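Local coordinates for protein probable transcriptional regulator phnF (Escherichia coli, PDB 2FA1) that is probably a DNA-binding transcriptional regulator, encoded in an operon for alkylphosphonate uptake and C-P lyase, seen here as its C-terminal effector-binding (UTRA) domain, at residues G34-A39 against A142-S147; V48-T53 against D66-D71. All blocks are in the same frame, centred on the assembly; numbering follows the deposited sequence.

Contact 1. Residues G34-A39 against A142-S147; sequences GHVADA and AEYSVS
With CG anti to the backbone N (chi1 170°), the ring of Tyr144 is carried off strand 143-147 toward helix 34-39, where Ala39, Val36 and His35 meet it in turn. The first torsion of His35 departs from a staggered value, and it swings the imidazole to the phenol end of the tyrosine. Val36 sets CG2 beside its own backbone N and anti to the carbonyl carbon.

Ala39 CB sits almost squarely over one face of the Tyr144 ring. It lies 3.4 Å above the plane and 12° off the normal measured at the centroid, which meets the definition of a CH-pi contact. The nearest ring atom to Ala39 CB is Tyr144 CG, at 3.5 Å. Val36 approaches obliquely, with its CG2 4.1 Å from Tyr144 CD2. Farther out, the tyrosine turns an edge to the face of the His35 ring in an offset T-shaped pair; the centroids of these two rings are 5.2 Å apart and the planes stand at 77°. A methyl of Val146, CG2, reaches the same imidazole. The helix and strand axes come no closer than 8.8 Å, so side chains bridge the gap.

Tyr68 and Leu132, on the strands flanking 143-147, also pack against Tyr144, and Met3 of the second subunit, a residue that precedes the native sequence in this construct, touches it. Ala142 and Glu143 both face Asn133 of strand 125-135 in a classic beta bulge.

Chemically, the helix is held to the sheet mainly by apolar and aromatic contact around a single ring. The one polar atom of that side chain, the hydroxyl oxygen, is satisfied by a hydrogen bond with Arg130 NH1, so burying the tyrosine need not leave its OH without a partner.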
loop_
_atom_site.group_PDB
_atom_site.type_symbol
_atom_site.label_atom_id
_atom_site.label_comp_id
_atom_site.label_asym_id
_atom_site.label_seq_id
_atom_site.Cartn_x
_atom_site.Cartn_y
_atom_site.Cartn_z
ATOM N N GLY A 34 -12.463 -4.544 -20.449
ATOM C CA GLY A 34 -11.138 -4.287 -20.973
ATOM C C GLY A 34 -10.058 -4.332 -19.938
ATOM O O GLY A 34 -9.027 -4.922 -20.197
ATOM N N HIS A 35 -10.289 -3.798 -18.725
ATOM C CA HIS A 35 -9.273 -3.836 -17.628
ATOM C C HIS A 35 -9.035 -5.257 -17.153
ATOM O O HIS A 35 -7.873 -5.640 -16.887
ATOM C CB HIS A 35 -9.469 -2.753 -16.460
ATOM C CG HIS A 35 -10.204 -3.195 -15.195
ATOM N ND1 HIS A 35 -9.670 -3.032 -13.922
ATOM C CD2 HIS A 35 -11.477 -3.629 -14.998
ATOM C CE1 HIS A 35 -10.543 -3.446 -13.014
ATOM N NE2 HIS A 35 -11.647 -3.822 -13.643
ATOM N N VAL A 36 -10.122 -6.005 -17.015
ATOM C CA VAL A 36 -9.998 -7.385 -16.538
ATOM C C VAL A 36 -9.245 -8.265 -17.580
ATOM O O VAL A 36 -8.328 -9.059 -17.232
ATOM C CB VAL A 36 -11.370 -8.021 -16.186
ATOM C CG1 VAL A 36 -11.232 -9.563 -15.932
ATOM C CG2 VAL A 36 -11.978 -7.346 -14.973
ATOM N N ALA A 37 -9.677 -8.171 -18.809
ATOM C CA ALA A 37 -8.982 -8.883 -19.926
ATOM C C ALA A 37 -7.481 -8.513 -20.044
ATOM O O ALA A 37 -6.594 -9.402 -20.176
ATOM C CB ALA A 37 -9.724 -8.637 -21.219
ATOM N N ASP A 38 -7.143 -7.214 -19.944
ATOM C CA ASP A 38 -5.716 -6.838 -19.892
ATOM C C ASP A 38 -4.970 -7.417 -18.768
ATOM O O ASP A 38 -3.879 -7.857 -18.923
ATOM C CB ASP A 38 -5.517 -5.319 -19.772
ATOM C CG ASP A 38 -5.533 -4.593 -21.138
ATOM O OD1 ASP A 38 -5.241 -5.252 -22.185
ATOM O OD2 ASP A 38 -5.887 -3.388 -21.145
ATOM N N ALA A 39 -5.554 -7.427 -17.564
ATOM C CA ALA A 39 -4.864 -7.972 -16.462
ATOM C C ALA A 39 -4.567 -9.492 -16.612
ATOM O O ALA A 39 -3.526 -9.962 -16.164
ATOM C CB ALA A 39 -5.742 -7.714 -15.214
ATOM N N ALA A 142 -3.504 -16.345 -13.113
ATOM C CA ALA A 142 -4.651 -17.186 -12.816
ATOM C C ALA A 142 -5.794 -16.267 -12.407
ATOM O O ALA A 142 -6.953 -16.543 -12.708
ATOM C CB ALA A 142 -4.346 -18.208 -11.703
ATOM N N GLU A 143 -5.460 -15.178 -11.706
ATOM C CA GLU A 143 -6.536 -14.421 -10.999
ATOM C C GLU A 143 -6.112 -12.952 -10.923
ATOM O O GLU A 143 -4.921 -12.691 -10.657
ATOM C CB GLU A 143 -6.748 -14.903 -9.580
ATOM C CG GLU A 143 -7.883 -14.099 -8.751
ATOM C CD GLU A 143 -7.611 -14.003 -7.294
ATOM O OE1 GLU A 143 -8.549 -13.885 -6.516
ATOM O OE2 GLU A 143 -6.463 -13.912 -6.831
ATOM N N TYR A 144 -7.086 -12.067 -11.163
ATOM C CA TYR A 144 -6.880 -10.611 -11.004
ATOM C C TYR A 144 -7.894 -10.238 -9.904
ATOM O O TYR A 144 -9.085 -10.590 -10.076
ATOM C CB TYR A 144 -7.331 -9.960 -12.276
ATOM C CG TYR A 144 -7.427 -8.456 -12.253
ATOM C CD1 TYR A 144 -6.374 -7.709 -11.671
ATOM C CD2 TYR A 144 -8.505 -7.804 -12.803
ATOM C CE1 TYR A 144 -6.392 -6.222 -11.725
ATOM C CE2 TYR A 144 -8.544 -6.346 -12.809
ATOM C CZ TYR A 144 -7.495 -5.614 -12.275
ATOM O OH TYR A 144 -7.486 -4.209 -12.288
ATOM N N SER A 145 -7.423 -9.486 -8.886
ATOM C CA SER A 145 -8.409 -9.112 -7.849
ATOM C C SER A 145 -8.295 -7.632 -7.601
ATOM O O SER A 145 -7.197 -7.060 -7.680
ATOM C CB SER A 145 -8.196 -9.885 -6.586
ATOM O OG SER A 145 -7.083 -9.470 -5.881
ATOM N N VAL A 146 -9.421 -7.016 -7.249
ATOM C CA VAL A 146 -9.417 -5.597 -6.982
ATOM C C VAL A 146 -10.154 -5.441 -5.652
ATOM O O VAL A 146 -11.364 -5.747 -5.613
ATOM C CB VAL A 146 -10.258 -4.877 -8.042
ATOM C CG1 VAL A 146 -10.304 -3.256 -7.793
ATOM C CG2 VAL A 146 -9.812 -5.252 -9.513
ATOM N N SER A 147 -9.426 -4.986 -4.642
ATOM C CA SER A 147 -9.957 -4.817 -3.286
ATOM C C SER A 147 -10.254 -3.344 -3.098
ATOM O O SER A 147 -9.419 -2.484 -3.440
ATOM C CB SER A 147 -8.809 -5.179 -2.317
ATOM O OG SER A 147 -9.249 -5.138 -1.008
#

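Contact 2. Residues V48-T53 against D66-D71; sequences VIHLRT and DHYFAD
The His50 ring carries Tyr68 CE1 over one face, 3.4 Å above its plane and toward the rim. The two rings are nearly parallel, at 15°, but slid so far apart that they barely overlap. At the edge of the His50 ring lies Asp66: NE2 donates to OD1 over 2.8 Å, with the oxygen in the ring plane but the donor above the carboxylate plane. The guanidinium of Arg52 stands almost perpendicular to that carboxylate (87°), and NE reaches the syn lone pair of Asp66 OD1 at 2.8 Å in a salt bridge. NH2 adds only a weak bond to OD1.

One carboxylate oxygen is thus gripped by two good donors. Because His50 ND1 faces Arg30 NH2, a neutral imidazole protonated at NE2 is the likely form. A water links Arg52 NH2 with Tyr68 OH, 2.8 Å and 3.2 Å away respectively.

The opposite face of the sheet carries Ile49, Leu51, His67 and Phe69. There the His67 edge meets Thr53, NE2 to OG1 at 3.3 Å, and its ND1 bonds Glu143 OE1.

Paired backbone hydrogen bonds at Ile49-Phe69 and Leu51-His67 alternate with the non-hydrogen-bonded pairs His50-Tyr68 and Arg52-Asp66. This is the register of an antiparallel beta hairpin, formed by strands 47-57 and 60-69 within the antiparallel sheet of the UTRA domain.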
loop_
_atom_site.group_PDB
_atom_site.type_symbol
_atom_site.label_atom_id
_atom_site.label_comp_id
_atom_site.label_asym_id
_atom_site.label_seq_id
_atom_site.Cartn_x
_atom_site.Cartn_y
_atom_site.Cartn_z
ATOM N N VAL A 48 -15.033 -14.926 -17.977
ATOM C CA VAL A 48 -14.133 -15.216 -16.843
ATOM C C VAL A 48 -15.103 -15.592 -15.689
ATOM O O VAL A 48 -16.303 -15.441 -15.815
ATOM C CB VAL A 48 -13.342 -13.911 -16.450
ATOM C CG1 VAL A 48 -12.277 -13.485 -17.594
ATOM C CG2 VAL A 48 -14.283 -12.726 -16.050
ATOM N N ILE A 49 -14.553 -16.150 -14.593
ATOM C CA ILE A 49 -15.354 -16.445 -13.410
ATOM C C ILE A 49 -15.157 -15.189 -12.560
ATOM O O ILE A 49 -14.040 -14.816 -12.278
ATOM C CB ILE A 49 -14.796 -17.688 -12.690
ATOM C CG1 ILE A 49 -15.002 -18.959 -13.557
ATOM C CG2 ILE A 49 -15.507 -17.829 -11.319
ATOM C CD1 ILE A 49 -14.150 -20.162 -12.969
ATOM N N HIS A 50 -16.268 -14.587 -12.166
ATOM C CA HIS A 50 -16.193 -13.418 -11.276
ATOM C C HIS A 50 -16.836 -13.813 -9.950
ATOM O O HIS A 50 -18.014 -14.206 -9.925
ATOM C CB HIS A 50 -17.067 -12.363 -11.943
ATOM C CG HIS A 50 -17.214 -11.130 -11.114
ATOM N ND1 HIS A 50 -18.273 -10.266 -11.253
ATOM C CD2 HIS A 50 -16.424 -10.613 -10.137
ATOM C CE1 HIS A 50 -18.139 -9.274 -10.384
ATOM N NE2 HIS A 50 -16.987 -9.420 -9.763
ATOM N N LEU A 51 -16.032 -13.669 -8.875
ATOM C CA LEU A 51 -16.536 -13.854 -7.491
ATOM C C LEU A 51 -16.398 -12.509 -6.826
ATOM O O LEU A 51 -15.320 -11.895 -6.928
ATOM C CB LEU A 51 -15.624 -14.831 -6.749
ATOM C CG LEU A 51 -16.331 -16.165 -6.630
ATOM C CD1 LEU A 51 -16.310 -16.752 -8.070
ATOM C CD2 LEU A 51 -15.640 -17.102 -5.706
ATOM N N ARG A 52 -17.420 -12.103 -6.053
ATOM C CA ARG A 52 -17.253 -10.882 -5.268
ATOM C C ARG A 52 -17.398 -11.255 -3.804
ATOM O O ARG A 52 -18.329 -12.028 -3.426
ATOM C CB ARG A 52 -18.327 -9.913 -5.703
ATOM C CG ARG A 52 -18.303 -8.578 -4.800
ATOM C CD ARG A 52 -19.465 -7.714 -5.275
ATOM N NE ARG A 52 -19.144 -7.209 -6.646
ATOM C CZ ARG A 52 -20.022 -6.915 -7.614
ATOM N NH1 ARG A 52 -21.363 -7.086 -7.475
ATOM N NH2 ARG A 52 -19.550 -6.478 -8.795
ATOM N N THR A 53 -16.523 -10.740 -2.949
ATOM C CA THR A 53 -16.629 -11.069 -1.495
ATOM C C THR A 53 -16.686 -9.756 -0.743
ATOM O O THR A 53 -16.281 -8.691 -1.226
ATOM C CB THR A 53 -15.398 -11.854 -0.986
ATOM O OG1 THR A 53 -14.170 -11.121 -1.234
ATOM C CG2 THR A 53 -15.231 -13.273 -1.794
ATOM N N ASP A 66 -13.366 -7.910 -5.770
ATOM C CA ASP A 66 -13.826 -8.548 -6.990
ATOM C C ASP A 66 -12.705 -9.435 -7.451
ATOM O O ASP A 66 -11.603 -8.922 -7.622
ATOM C CB ASP A 66 -14.205 -7.496 -8.009
ATOM C CG ASP A 66 -15.573 -6.887 -7.667
ATOM O OD1 ASP A 66 -16.591 -7.580 -7.723
ATOM O OD2 ASP A 66 -15.609 -5.704 -7.305
ATOM N N HIS A 67 -12.954 -10.717 -7.624
ATOM C CA HIS A 67 -11.870 -11.661 -8.014
ATOM C C HIS A 67 -12.278 -12.218 -9.423
ATOM O O HIS A 67 -13.407 -12.638 -9.607
ATOM C CB HIS A 67 -11.960 -12.883 -7.133
ATOM C CG HIS A 67 -11.807 -12.590 -5.691
ATOM N ND1 HIS A 67 -10.614 -12.711 -5.014
ATOM C CD2 HIS A 67 -12.750 -12.308 -4.779
ATOM C CE1 HIS A 67 -10.827 -12.419 -3.729
ATOM N NE2 HIS A 67 -12.110 -12.182 -3.558
ATOM N N TYR A 68 -11.321 -12.272 -10.373
ATOM C CA TYR A 68 -11.736 -12.603 -11.751
ATOM C C TYR A 68 -10.706 -13.711 -12.129
ATOM O O TYR A 68 -9.444 -13.519 -11.969
ATOM C CB TYR A 68 -11.462 -11.437 -12.670
ATOM C CG TYR A 68 -12.329 -10.237 -12.363
ATOM C CD1 TYR A 68 -13.620 -10.183 -12.786
ATOM C CD2 TYR A 68 -11.793 -9.165 -11.618
ATOM C CE1 TYR A 68 -14.409 -9.082 -12.496
ATOM C CE2 TYR A 68 -12.613 -8.011 -11.332
ATOM C CZ TYR A 68 -13.905 -8.015 -11.776
ATOM O OH TYR A 68 -14.718 -6.894 -11.466
ATOM N N PHE A 69 -11.221 -14.896 -12.453
ATOM C CA PHE A 69 -10.341 -16.041 -12.774
ATOM C C PHE A 69 -10.447 -16.362 -14.257
ATOM O O PHE A 69 -11.528 -16.385 -14.785
ATOM C CB PHE A 69 -10.780 -17.287 -11.992
ATOM C CG PHE A 69 -10.667 -17.132 -10.517
ATOM C CD1 PHE A 69 -9.492 -17.612 -9.889
ATOM C CD2 PHE A 69 -11.656 -16.505 -9.777
ATOM C CE1 PHE A 69 -9.361 -17.472 -8.481
ATOM C CE2 PHE A 69 -11.537 -16.375 -8.377
ATOM C CZ PHE A 69 -10.409 -16.801 -7.737
ATOM N N ALA A 70 -9.329 -16.634 -14.905
ATOM C CA ALA A 70 -9.375 -16.965 -16.380
ATOM C C ALA A 70 -9.723 -18.416 -16.683
ATOM O O ALA A 70 -10.175 -18.674 -17.801
ATOM C CB ALA A 70 -7.943 -16.694 -17.042
ATOM N N ASP A 71 -9.443 -19.352 -15.742
ATOM C CA ASP A 71 -9.605 -20.759 -16.055
ATOM C C ASP A 71 -11.002 -21.214 -15.738
ATOM O O ASP A 71 -11.338 -21.445 -14.533
ATOM C CB ASP A 71 -8.576 -21.557 -15.296
ATOM C CG ASP A 71 -8.554 -23.021 -15.720
ATOM O OD1 ASP A 71 -9.577 -23.500 -16.280
ATOM O OD2 ASP A 71 -7.512 -23.679 -15.428
HETATM O O HOH W 1 -17.502 -5.637 -10.473
#

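In the fold
Both contacts are largely buried and reach the same antiparallel sheet, in which strands 60-69 and 143-150 are neighbours. Contact 2 joins sequence-adjacent strands through backbone bonds, whereas contact 1 lays a helix on the sheet with 102 residues between its segments, enclosing the hairpin in that loop. Their centres are about 8 Å apart, and Tyr144 O and Tyr68 N, 2.8 Å from each other, lie in the backbone pairing between them. At His35, contact 1 reaches the exposed surface, and it borders the second subunit; contact 2 touches no other chain of the assembly. Charge also separates them: contact 1 is mostly apolar, while contact 2 places a salt bridge on one sheet face.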